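Local coordinates for protein succinylglutamate desuccinylase/aspartoacylase (PDB 3LWU) that binds a zinc ion and is probably a hydrolase of the succinylglutamate desuccinylase/aspartoacylase family, acting on ester bonds, at residues A[204-209]-A[252-257]. Residues are numbered along the deposited sequence; the frame is centred on the assembly and turned at random. Where two conformers were deposited one is given.
Sequences PEYDID and FSVPVS
V254 lays its branched end over one face of the Y206 ring: CB stands 3.9 Å from the ring centroid, 25° off the normal, a CH-pi contact shifted toward the rim. Its two methyls divide the ring between them, CG1 lying 3.7 Å from Y206 CZ at the hydroxyl end and CG2 nearer CG and CD1. A chi1 of 73° tucks Y206 CG over its own backbone, flanked by N and C, and turns the ring to this valine. Beyond P255, V256 contributes its backbone: Y206 OH donates to V256 O at 2.7 Å, coming from above the carbonyl plane with a C=O...O angle of 133°, while that oxygen lies near the plane of the ring at its edge. The contact joins two loops of the zinc-binding catalytic domain of the succinylglutamate desuccinylase/aspartoacylase family, away from the metal: one follows strand 196-204, the other leads from helix 230-247 into strand 257-263, which pairs antiparallel with strand 196-204. W239 of that helix meets the Y206 ring edge-to-face. With an alanine at Y206 the V256 carbonyl would probably lose this donor and a gap would open beside V254. D207 N bonds to P204 O (2.9 Å), within the turn that carries Y206 and D207. At the start of strand 257-263, S257 OG donates to the syn lone pair of D207 OD2 at 2.6 Å. A water donates to the other carboxylate oxygen, D207 OD1, at 2.8 Å and weakly to S257 OG.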
loop_
_atom_site.group_PDB
_atom_site.type_symbol
_atom_site.label_atom_id
_atom_site.label_comp_id
_atom_site.label_asym_id
_atom_site.label_seq_id
_atom_site.Cartn_x
_atom_site.Cartn_y
_atom_site.Cartn_z
ATOM N N PRO A 204 22.497 -4.605 -25.958
ATOM C CA PRO A 204 23.871 -4.108 -25.887
ATOM C C PRO A 204 24.500 -3.743 -27.235
ATOM O O PRO A 204 24.165 -4.304 -28.290
ATOM C CB PRO A 204 24.636 -5.265 -25.242
ATOM C CG PRO A 204 23.758 -6.455 -25.383
ATOM C CD PRO A 204 22.370 -5.949 -25.364
ATOM N N GLU A 205 25.420 -2.785 -27.156
ATOM C CA GLU A 205 26.105 -2.208 -28.302
ATOM C C GLU A 205 26.676 -3.299 -29.201
ATOM O O GLU A 205 26.515 -3.246 -30.434
ATOM C CB GLU A 205 27.250 -1.298 -27.788
ATOM C CG GLU A 205 27.431 0.104 -28.429
ATOM C CD GLU A 205 28.042 1.156 -27.427
ATOM O OE1 GLU A 205 27.323 1.776 -26.566
ATOM O OE2 GLU A 205 29.274 1.343 -27.519
ATOM N N TYR A 206 27.335 -4.287 -28.588
ATOM C CA TYR A 206 28.000 -5.333 -29.362
ATOM C C TYR A 206 27.047 -6.207 -30.167
ATOM O O TYR A 206 27.491 -6.927 -31.040
ATOM C CB TYR A 206 28.913 -6.228 -28.490
ATOM C CG TYR A 206 28.181 -7.202 -27.581
ATOM C CD1 TYR A 206 27.759 -8.468 -28.045
ATOM C CD2 TYR A 206 27.914 -6.872 -26.237
ATOM C CE1 TYR A 206 27.061 -9.373 -27.161
ATOM C CE2 TYR A 206 27.263 -7.756 -25.361
ATOM C CZ TYR A 206 26.830 -8.991 -25.807
ATOM O OH TYR A 206 26.160 -9.817 -24.915
ATOM N N ASP A 207 25.754 -6.139 -29.893
ATOM C CA ASP A 207 24.783 -7.064 -30.478
ATOM C C ASP A 207 23.666 -6.334 -31.199
ATOM O O ASP A 207 22.582 -6.858 -31.367
ATOM C CB ASP A 207 24.199 -7.942 -29.379
ATOM C CG ASP A 207 24.046 -9.398 -29.805
ATOM O OD1 ASP A 207 24.186 -9.742 -31.028
ATOM O OD2 ASP A 207 23.804 -10.220 -28.896
ATOM N N ILE A 208 23.955 -5.130 -31.672
ATOM C CA ILE A 208 22.950 -4.303 -32.307
ATOM C C ILE A 208 22.366 -5.004 -33.534
ATOM O O ILE A 208 21.185 -4.857 -33.835
ATOM C CB ILE A 208 23.528 -2.889 -32.639
ATOM C CG1 ILE A 208 22.394 -1.918 -32.982
ATOM C CG2 ILE A 208 24.594 -2.952 -33.757
ATOM C CD1 ILE A 208 21.240 -1.849 -31.876
ATOM N N ASP A 209 23.195 -5.804 -34.196
ATOM C CA ASP A 209 22.804 -6.670 -35.326
ATOM C C ASP A 209 21.552 -7.494 -35.035
ATOM O O ASP A 209 20.696 -7.741 -35.904
ATOM C CB ASP A 209 23.962 -7.644 -35.623
ATOM C CG ASP A 209 23.636 -8.647 -36.715
ATOM O OD1 ASP A 209 23.755 -8.261 -37.897
ATOM O OD2 ASP A 209 23.280 -9.812 -36.402
ATOM N N PHE A 252 37.705 -12.920 -30.437
ATOM C CA PHE A 252 36.479 -13.694 -30.703
ATOM C C PHE A 252 35.300 -12.795 -30.340
ATOM O O PHE A 252 35.473 -11.781 -29.654
ATOM C CB PHE A 252 36.404 -15.017 -29.907
ATOM C CG PHE A 252 36.686 -14.868 -28.430
ATOM C CD1 PHE A 252 35.710 -14.366 -27.550
ATOM C CD2 PHE A 252 37.922 -15.251 -27.910
ATOM C CE1 PHE A 252 35.964 -14.222 -26.174
ATOM C CE2 PHE A 252 38.183 -15.125 -26.535
ATOM C CZ PHE A 252 37.187 -14.605 -25.660
ATOM N N SER A 253 34.107 -13.142 -30.802
ATOM C CA SER A 253 32.943 -12.308 -30.496
ATOM C C SER A 253 32.294 -12.743 -29.174
ATOM O O SER A 253 32.443 -13.892 -28.732
ATOM C CB SER A 253 31.944 -12.350 -31.648
ATOM O OG SER A 253 31.690 -13.687 -32.010
ATOM N N VAL A 254 31.573 -11.819 -28.541
ATOM C CA VAL A 254 31.040 -12.078 -27.218
ATOM C C VAL A 254 30.172 -13.354 -27.318
ATOM O O VAL A 254 29.271 -13.421 -28.145
ATOM C CB VAL A 254 30.267 -10.876 -26.668
ATOM C CG1 VAL A 254 29.820 -11.150 -25.228
ATOM C CG2 VAL A 254 31.137 -9.600 -26.739
ATOM N N PRO A 255 30.492 -14.396 -26.531
ATOM C CA PRO A 255 29.800 -15.690 -26.647
ATOM C C PRO A 255 28.340 -15.703 -26.168
ATOM O O PRO A 255 27.624 -16.625 -26.476
ATOM C CB PRO A 255 30.623 -16.614 -25.736
ATOM C CG PRO A 255 31.906 -15.886 -25.487
ATOM C CD PRO A 255 31.560 -14.443 -25.518
ATOM N N VAL A 256 27.909 -14.711 -25.403
ATOM C CA VAL A 256 26.542 -14.696 -24.905
ATOM C C VAL A 256 25.836 -13.466 -25.457
ATOM O O VAL A 256 26.470 -12.431 -25.709
ATOM C CB VAL A 256 26.530 -14.783 -23.355
ATOM C CG1 VAL A 256 25.192 -14.462 -22.782
ATOM C CG2 VAL A 256 26.965 -16.204 -22.915
ATOM N N SER A 257 24.543 -13.632 -25.704
ATOM C CA SER A 257 23.647 -12.551 -26.081
ATOM C C SER A 257 22.584 -12.410 -25.003
ATOM O O SER A 257 22.019 -13.412 -24.588
ATOM C CB SER A 257 22.967 -12.878 -27.428
ATOM O OG SER A 257 23.902 -12.748 -28.493
HETATM O O HOH W 1 22.983 -12.171 -31.778
#